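Local coordinates for protein putative pectin lyase (Geobacillus virus E2, PDB 7CHU) that forms the trimeric tailspike of a deep-sea thermophilic bacteriophage and probably recognises or cleaves host surface polysaccharide, at residues R198-F202 with T220-G224; F482-T486 with L495-S499; V75-F80 with N96-I101. All coordinates share one frame; numbering follows the deposited sequence.

Contact 1: R198-F202 with T220-G224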
# COMPACT_ATOMS: atom_id res chain seq x y z
N ARG A 198 -10.73 -11.50 8.84
CA ARG A 198 -10.46 -10.07 8.90
C ARG A 198 -9.87 -9.72 10.27
O ARG A 198 -10.59 -9.73 11.27
CB ARG A 198 -11.74 -9.26 8.65
CG ARG A 198 -12.33 -9.40 7.22
CD ARG A 198 -11.37 -8.89 6.18
NE ARG A 198 -11.95 -8.73 4.84
CZ ARG A 198 -11.82 -9.61 3.85
NH1 ARG A 198 -11.12 -10.75 4.03
NH2 ARG A 198 -12.37 -9.35 2.67
N PHE A 199 -8.59 -9.40 10.31
CA PHE A 199 -7.88 -9.09 11.54
C PHE A 199 -7.35 -7.65 11.47
O PHE A 199 -6.87 -7.22 10.41
CB PHE A 199 -6.71 -10.07 11.78
CG PHE A 199 -7.14 -11.52 11.95
CD1 PHE A 199 -7.59 -12.26 10.86
CD2 PHE A 199 -7.07 -12.13 13.19
CE1 PHE A 199 -7.99 -13.59 11.01
CE2 PHE A 199 -7.45 -13.47 13.35
CZ PHE A 199 -7.91 -14.20 12.27
N LEU A 200 -7.45 -6.90 12.57
CA LEU A 200 -6.99 -5.50 12.57
C LEU A 200 -6.33 -5.14 13.89
O LEU A 200 -6.94 -5.30 14.95
CB LEU A 200 -8.17 -4.54 12.29
CG LEU A 200 -7.86 -3.03 12.32
CD1 LEU A 200 -6.87 -2.65 11.21
CD2 LEU A 200 -9.15 -2.19 12.22
N ASP A 201 -5.12 -4.60 13.83
CA ASP A 201 -4.46 -3.99 15.00
C ASP A 201 -4.54 -4.91 16.23
O ASP A 201 -5.25 -4.64 17.20
CB ASP A 201 -5.08 -2.63 15.31
CG ASP A 201 -4.85 -1.59 14.19
OD1 ASP A 201 -3.87 -1.75 13.40
OD2 ASP A 201 -5.64 -0.62 14.12
N PHE A 202 -3.85 -6.03 16.15
CA PHE A 202 -3.78 -6.92 17.29
C PHE A 202 -2.35 -7.36 17.47
O PHE A 202 -1.57 -7.34 16.52
CB PHE A 202 -4.75 -8.10 17.18
CG PHE A 202 -4.28 -9.24 16.28
CD1 PHE A 202 -4.38 -9.15 14.91
CD2 PHE A 202 -3.83 -10.43 16.82
CE1 PHE A 202 -4.01 -10.21 14.10
CE2 PHE A 202 -3.46 -11.49 16.01
CZ PHE A 202 -3.55 -11.37 14.64
N THR A 220 -7.48 -14.08 3.64
CA THR A 220 -7.56 -13.45 4.95
C THR A 220 -6.67 -12.21 5.01
O THR A 220 -5.49 -12.27 4.65
CB THR A 220 -7.18 -14.51 6.00
OG1 THR A 220 -8.23 -15.48 5.99
CG2 THR A 220 -7.05 -13.92 7.39
N ASN A 221 -7.26 -11.09 5.43
CA ASN A 221 -6.56 -9.81 5.55
C ASN A 221 -6.12 -9.59 6.99
O ASN A 221 -6.92 -9.74 7.93
CB ASN A 221 -7.44 -8.63 5.13
CG ASN A 221 -7.79 -8.66 3.67
OD1 ASN A 221 -7.17 -9.36 2.88
ND2 ASN A 221 -8.80 -7.89 3.30
N ILE A 222 -4.87 -9.20 7.16
CA ILE A 222 -4.28 -8.96 8.47
C ILE A 222 -3.58 -7.61 8.41
O ILE A 222 -2.52 -7.48 7.79
CB ILE A 222 -3.30 -10.08 8.88
CG1 ILE A 222 -4.04 -11.42 8.93
CG2 ILE A 222 -2.63 -9.75 10.23
CD1 ILE A 222 -3.11 -12.62 8.96
N ILE A 223 -4.18 -6.60 9.05
CA ILE A 223 -3.72 -5.22 8.99
C ILE A 223 -3.19 -4.82 10.36
O ILE A 223 -3.87 -5.00 11.36
CB ILE A 223 -4.86 -4.29 8.54
CG1 ILE A 223 -5.44 -4.75 7.20
CG2 ILE A 223 -4.41 -2.81 8.46
CD1 ILE A 223 -6.73 -4.00 6.82
N GLY A 224 -1.97 -4.27 10.40
CA GLY A 224 -1.46 -3.70 11.64
C GLY A 224 -1.08 -4.70 12.73
O GLY A 224 -0.99 -4.32 13.91
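Ile223 O is met twice by segment 198-202. Asp201 N donates to Ile223 O at 2.8 Å, nearly straight, with an N-H...O angle of 167°. Leu200 CA adds a weaker C-H...O contact to Ile223 O at 3.4 Å. Two more backbone bonds complete the parallel ladder: Phe199 N to Asn221 O at 2.9 Å, and Ile223 N to Phe199 O at 3.1 Å. In the second of these the donor stands above the carbonyl plane. The register pairs Phe199 with Ile222, with 4.7 Å between their CA atoms. This is strand stacking of the parallel beta-helix kind, expected of a pectate-lyase-like family member.

The two faces of the ladder differ. On one, Arg198 and Asn221 extend alongside one another in the same direction. Their guanidinium and amide planes stack, 22° apart, with Asn221 ND2 3.5 Å from Arg198 CZ. The Arg198 chain bends at chi2 (-62°), which helps bring the guanidinium alongside the amide. Across the trimer interface, Arg198 NE forms a salt bridge to Asp201 of the second subunit, and NH2 bonds to Gly224 O of that subunit. Further along this face, Leu200 CD1 packs against Ile223 CG2 at 3.7 Å.

On the Phe199 and Ile222 side the contacts are mainly apolar. Phe199 CE1 meets Thr220 CG2 at 3.8 Å, while Asn221 O lies at the ring edge, in its plane. Phe202, past the corner, reaches Ile222 CG2 with its CE1.

The chain turns that corner at Asp201, whose OD2 forms a salt bridge with Lys176 and whose OD1 takes one from Arg198 of the third subunit. Strand 169-175 lies beside 198-202, with Ile174 against Phe199 and Phe202. Strand 251-256 lies beside 220-224, where Phe255 meets Ile222.

Contact 2: F482-T486 with L495-S499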
# COMPACT_ATOMS: atom_id res chain seq x y z
N PHE A 482 38.07 -11.77 -43.09
CA PHE A 482 36.97 -11.56 -44.03
C PHE A 482 36.27 -12.86 -44.38
O PHE A 482 36.90 -13.91 -44.55
CB PHE A 482 37.47 -10.93 -45.34
CG PHE A 482 38.03 -9.53 -45.19
CD1 PHE A 482 39.38 -9.34 -44.88
CD2 PHE A 482 37.24 -8.43 -45.40
CE1 PHE A 482 39.91 -8.06 -44.77
CE2 PHE A 482 37.76 -7.14 -45.28
CZ PHE A 482 39.10 -6.96 -44.96
N THR A 483 34.94 -12.77 -44.54
CA THR A 483 34.16 -13.80 -45.21
C THR A 483 33.98 -13.41 -46.67
O THR A 483 33.54 -12.28 -46.94
CB THR A 483 32.79 -13.95 -44.54
OG1 THR A 483 32.96 -14.42 -43.20
CG2 THR A 483 31.93 -14.95 -45.32
N PRO A 484 34.31 -14.28 -47.62
CA PRO A 484 34.25 -13.87 -49.04
C PRO A 484 32.83 -13.50 -49.47
O PRO A 484 31.87 -14.19 -49.14
CB PRO A 484 34.77 -15.11 -49.80
CG PRO A 484 35.68 -15.83 -48.78
CD PRO A 484 34.96 -15.60 -47.45
N VAL A 485 32.72 -12.42 -50.25
CA VAL A 485 31.46 -11.95 -50.82
C VAL A 485 31.67 -11.69 -52.30
O VAL A 485 32.79 -11.60 -52.79
CB VAL A 485 30.93 -10.66 -50.14
CG1 VAL A 485 30.65 -10.90 -48.66
CG2 VAL A 485 31.95 -9.51 -50.33
N THR A 486 30.56 -11.49 -53.01
CA THR A 486 30.62 -11.18 -54.43
C THR A 486 31.03 -9.73 -54.63
O THR A 486 30.69 -8.84 -53.84
CB THR A 486 29.26 -11.40 -55.09
OG1 THR A 486 28.35 -10.38 -54.64
CG2 THR A 486 28.71 -12.79 -54.74
N LEU A 495 36.67 -2.63 -49.07
CA LEU A 495 37.68 -3.69 -48.99
C LEU A 495 36.97 -5.00 -48.67
O LEU A 495 36.11 -5.05 -47.78
CB LEU A 495 38.71 -3.33 -47.93
CG LEU A 495 40.00 -4.12 -47.77
CD1 LEU A 495 40.91 -3.97 -49.00
CD2 LEU A 495 40.68 -3.62 -46.50
N PHE A 496 37.30 -6.06 -49.41
CA PHE A 496 36.63 -7.36 -49.27
C PHE A 496 37.52 -8.45 -49.86
O PHE A 496 38.43 -8.16 -50.64
CB PHE A 496 35.27 -7.38 -49.96
CG PHE A 496 35.34 -7.24 -51.47
CD1 PHE A 496 35.05 -8.32 -52.30
CD2 PHE A 496 35.70 -6.03 -52.05
CE1 PHE A 496 35.11 -8.18 -53.69
CE2 PHE A 496 35.77 -5.88 -53.43
CZ PHE A 496 35.47 -6.95 -54.25
N VAL A 497 37.24 -9.69 -49.50
CA VAL A 497 37.74 -10.85 -50.23
C VAL A 497 36.66 -11.32 -51.20
O VAL A 497 35.53 -11.64 -50.80
CB VAL A 497 38.15 -11.98 -49.27
CG1 VAL A 497 38.56 -13.22 -50.06
CG2 VAL A 497 39.30 -11.52 -48.38
N ASP A 498 37.01 -11.37 -52.49
CA ASP A 498 36.09 -11.76 -53.55
C ASP A 498 35.85 -13.27 -53.54
O ASP A 498 36.79 -14.05 -53.71
CB ASP A 498 36.68 -11.32 -54.89
CG ASP A 498 35.72 -11.48 -56.06
OD1 ASP A 498 34.68 -12.16 -55.95
OD2 ASP A 498 36.02 -10.91 -57.11
N SER A 499 34.59 -13.69 -53.41
CA SER A 499 34.29 -15.12 -53.38
C SER A 499 34.50 -15.79 -54.73
O SER A 499 34.56 -17.02 -54.78
CB SER A 499 32.85 -15.37 -52.90
OG SER A 499 31.91 -14.78 -53.78
O HOH W 1 34.85 -10.08 -47.81
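The Phe482 ring has three neighbours on strand 494-498, all approaching obliquely: Val497 CG2, Leu495 O and Phe496 CA. The Phe496 ring is met obliquely by Val485 CG2, with Phe496 CD1 3.9 Å from that methyl. The motif is a loop fastened by a single beta bridge, Val485 with Asp498, to a three-stranded antiparallel sheet near the C-terminus. The bridged strand is at the margin of the sheet within its own chain.

Two backbone bonds make the bridge. Val485 N donates to Val497 O at 3.0 Å, nearly along the carbonyl axis. Ser499 N donates to Val485 O at 2.8 Å, but from well above the carbonyl plane. Water 1 lies between Val497 N, which donates to it, and Thr483 O, to which it probably donates.

Val497 points toward the loop. With CG1 anti to the backbone N (chi1 175°), its two methyls divide the work. CG1 lies beside Pro484 CG at 4.1 Å, and CG2 faces Phe482. Other subunits also meet this site: Leu495 pairs in an antiparallel ladder with a strand of the second subunit, and Phe482 packs on Leu495 of the third. Within the contact, Val497 CG2 presses on Phe482 CB at 3.6 Å.

Contact 3: V75-F80 with N96-I101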
# COMPACT_ATOMS: atom_id res chain seq x y z
N VAL A 75 -21.61 -9.26 22.32
CA VAL A 75 -21.58 -10.03 23.55
C VAL A 75 -20.35 -9.57 24.33
O VAL A 75 -19.23 -9.72 23.86
CB VAL A 75 -21.53 -11.53 23.28
CG1 VAL A 75 -21.46 -12.30 24.59
CG2 VAL A 75 -22.75 -11.94 22.49
N ASN A 76 -20.58 -8.99 25.51
CA ASN A 76 -19.51 -8.54 26.39
C ASN A 76 -19.13 -9.68 27.32
O ASN A 76 -19.99 -10.22 28.03
CB ASN A 76 -19.98 -7.31 27.18
CG ASN A 76 -18.84 -6.57 27.88
OD1 ASN A 76 -18.04 -7.17 28.56
ND2 ASN A 76 -18.76 -5.25 27.68
N VAL A 77 -17.84 -10.05 27.32
CA VAL A 77 -17.39 -11.14 28.19
C VAL A 77 -17.67 -10.83 29.66
O VAL A 77 -17.81 -11.75 30.47
CB VAL A 77 -15.89 -11.45 27.97
CG1 VAL A 77 -15.65 -11.90 26.53
CG2 VAL A 77 -15.01 -10.23 28.34
N LYS A 78 -17.80 -9.55 30.02
CA LYS A 78 -18.10 -9.24 31.42
C LYS A 78 -19.47 -9.78 31.83
O LYS A 78 -19.70 -10.05 33.02
CB LYS A 78 -18.05 -7.72 31.64
CG LYS A 78 -17.30 -7.31 32.88
CD LYS A 78 -17.59 -5.87 33.27
CE LYS A 78 -17.24 -5.63 34.74
NZ LYS A 78 -16.86 -4.20 35.00
N GLU A 79 -20.39 -9.93 30.87
CA GLU A 79 -21.68 -10.55 31.15
C GLU A 79 -21.54 -11.98 31.64
O GLU A 79 -22.49 -12.53 32.21
CB GLU A 79 -22.55 -10.59 29.90
CG GLU A 79 -22.83 -9.27 29.24
CD GLU A 79 -23.46 -9.47 27.86
OE1 GLU A 79 -24.17 -10.51 27.69
OE2 GLU A 79 -23.23 -8.62 26.96
N PHE A 80 -20.40 -12.62 31.39
CA PHE A 80 -20.23 -14.03 31.70
C PHE A 80 -19.28 -14.24 32.86
O PHE A 80 -18.90 -15.38 33.15
CB PHE A 80 -19.80 -14.78 30.45
CG PHE A 80 -20.91 -14.93 29.45
CD1 PHE A 80 -21.21 -13.91 28.55
CD2 PHE A 80 -21.72 -16.07 29.48
CE1 PHE A 80 -22.30 -14.03 27.67
CE2 PHE A 80 -22.79 -16.22 28.59
CZ PHE A 80 -23.09 -15.19 27.69
N ASN A 96 -17.37 -19.32 27.72
CA ASN A 96 -18.83 -19.25 27.81
C ASN A 96 -19.37 -18.11 26.96
O ASN A 96 -20.38 -18.27 26.27
CB ASN A 96 -19.27 -19.12 29.28
CG ASN A 96 -19.14 -20.43 30.03
OD1 ASN A 96 -18.95 -21.47 29.41
ND2 ASN A 96 -19.29 -20.41 31.35
N ALA A 97 -18.71 -16.95 26.99
CA ALA A 97 -19.13 -15.83 26.16
C ALA A 97 -19.10 -16.19 24.69
O ALA A 97 -20.07 -15.95 23.97
CB ALA A 97 -18.23 -14.61 26.41
N ILE A 98 -17.98 -16.74 24.21
CA ILE A 98 -17.86 -17.16 22.82
C ILE A 98 -18.91 -18.23 22.48
O ILE A 98 -19.55 -18.18 21.42
CB ILE A 98 -16.43 -17.68 22.55
CG1 ILE A 98 -15.43 -16.52 22.51
CG2 ILE A 98 -16.38 -18.53 21.29
CD1 ILE A 98 -14.03 -16.98 22.70
N ASN A 99 -19.08 -19.22 23.37
CA ASN A 99 -20.07 -20.28 23.12
C ASN A 99 -21.49 -19.77 23.05
O ASN A 99 -22.34 -20.41 22.41
CB ASN A 99 -19.98 -21.35 24.21
CG ASN A 99 -18.74 -22.20 24.07
OD1 ASN A 99 -18.05 -22.15 23.06
ND2 ASN A 99 -18.44 -22.98 25.10
N SER A 100 -21.78 -18.61 23.66
CA SER A 100 -23.13 -18.06 23.61
C SER A 100 -23.47 -17.46 22.27
O SER A 100 -24.63 -17.13 22.04
CB SER A 100 -23.32 -17.00 24.70
OG SER A 100 -22.59 -15.80 24.40
N ILE A 101 -22.48 -17.25 21.39
CA ILE A 101 -22.79 -16.80 20.04
C ILE A 101 -23.50 -17.92 19.29
O ILE A 101 -23.03 -19.07 19.23
CB ILE A 101 -21.52 -16.36 19.28
CG1 ILE A 101 -20.87 -15.17 19.98
CG2 ILE A 101 -21.87 -16.00 17.84
CD1 ILE A 101 -21.58 -13.89 19.75
O HOH W 2 -19.54 -18.01 32.81
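Phe80 lies with one ring face over helix 91-99 at Ala97, whose CA makes a CH-pi contact with that face. Ala97 CA stands 3.8 Å from the centroid of the Phe80 ring and 16° off the ring normal. The contact joins the first strand and the helix of the strand 75-76, helix 91-99, strand 113-117 unit, within the pectate-lyase-like, parallel beta-helix part of the chain. Asn96 O lies over the same ring, offset toward its rim. Phe80 CG sits anti to the carbonyl carbon (chi1 -73°), a setting that carries the ring over Ala97.

Apolar contacts continue from the ring to the strand. Ala97 CB is shared, lying 3.7 Å from Phe80 CD1 and 3.7 Å from Val77 CG1. The Val75 and Ile101 side chains pass alongside, running opposite ways, with Val75 CG2 3.6 Å from Ile101 CD1. Val115 of strand 113-117 touches both Val77 and Ile101.

No direct hydrogen bond crosses between the segments. Water 2 bridges them, donating to Phe80 O and accepting from Asn96 ND2.

The other polar bonds are local. Asn76 OD1 takes the amide of Lys78 at 2.8 Å, in the carbonyl plane and on a lone pair, which makes an Asx turn at the start of the 3-10 segment. Glu79 OE2 accepts from Asn76 N, met from above the carboxylate plane. Asn76 ND2 reaches Thr72 of the third subunit. Ser100 OG donates to Ala97 O at 2.6 Å, and the same OG lies 3.4 Å from Phe80 CZ.

In the fold
Contact 1 is the core contact: mostly buried and about 11 Å from the chain centre to its own centre. Contacts 2 and 3 are partly buried and lie on opposite sides of the chain centre, about 94 Å apart between their centres. Contacts 1 and 3 both belong to the pectate-lyase-like part of the chain, about 12 Å apart at their nearest atoms. No strand or helix is shared among the three. Contact 1 relies on a regular parallel ladder, contact 2 on a single bridge plus a water. Contact 3 has side-chain packing and a water, without direct hydrogen bonds. All three reach the third subunit: contact 1 by a salt bridge, contact 2 through packing and backbone pairing, and contact 3 through an Asn76 side-chain hydrogen bond.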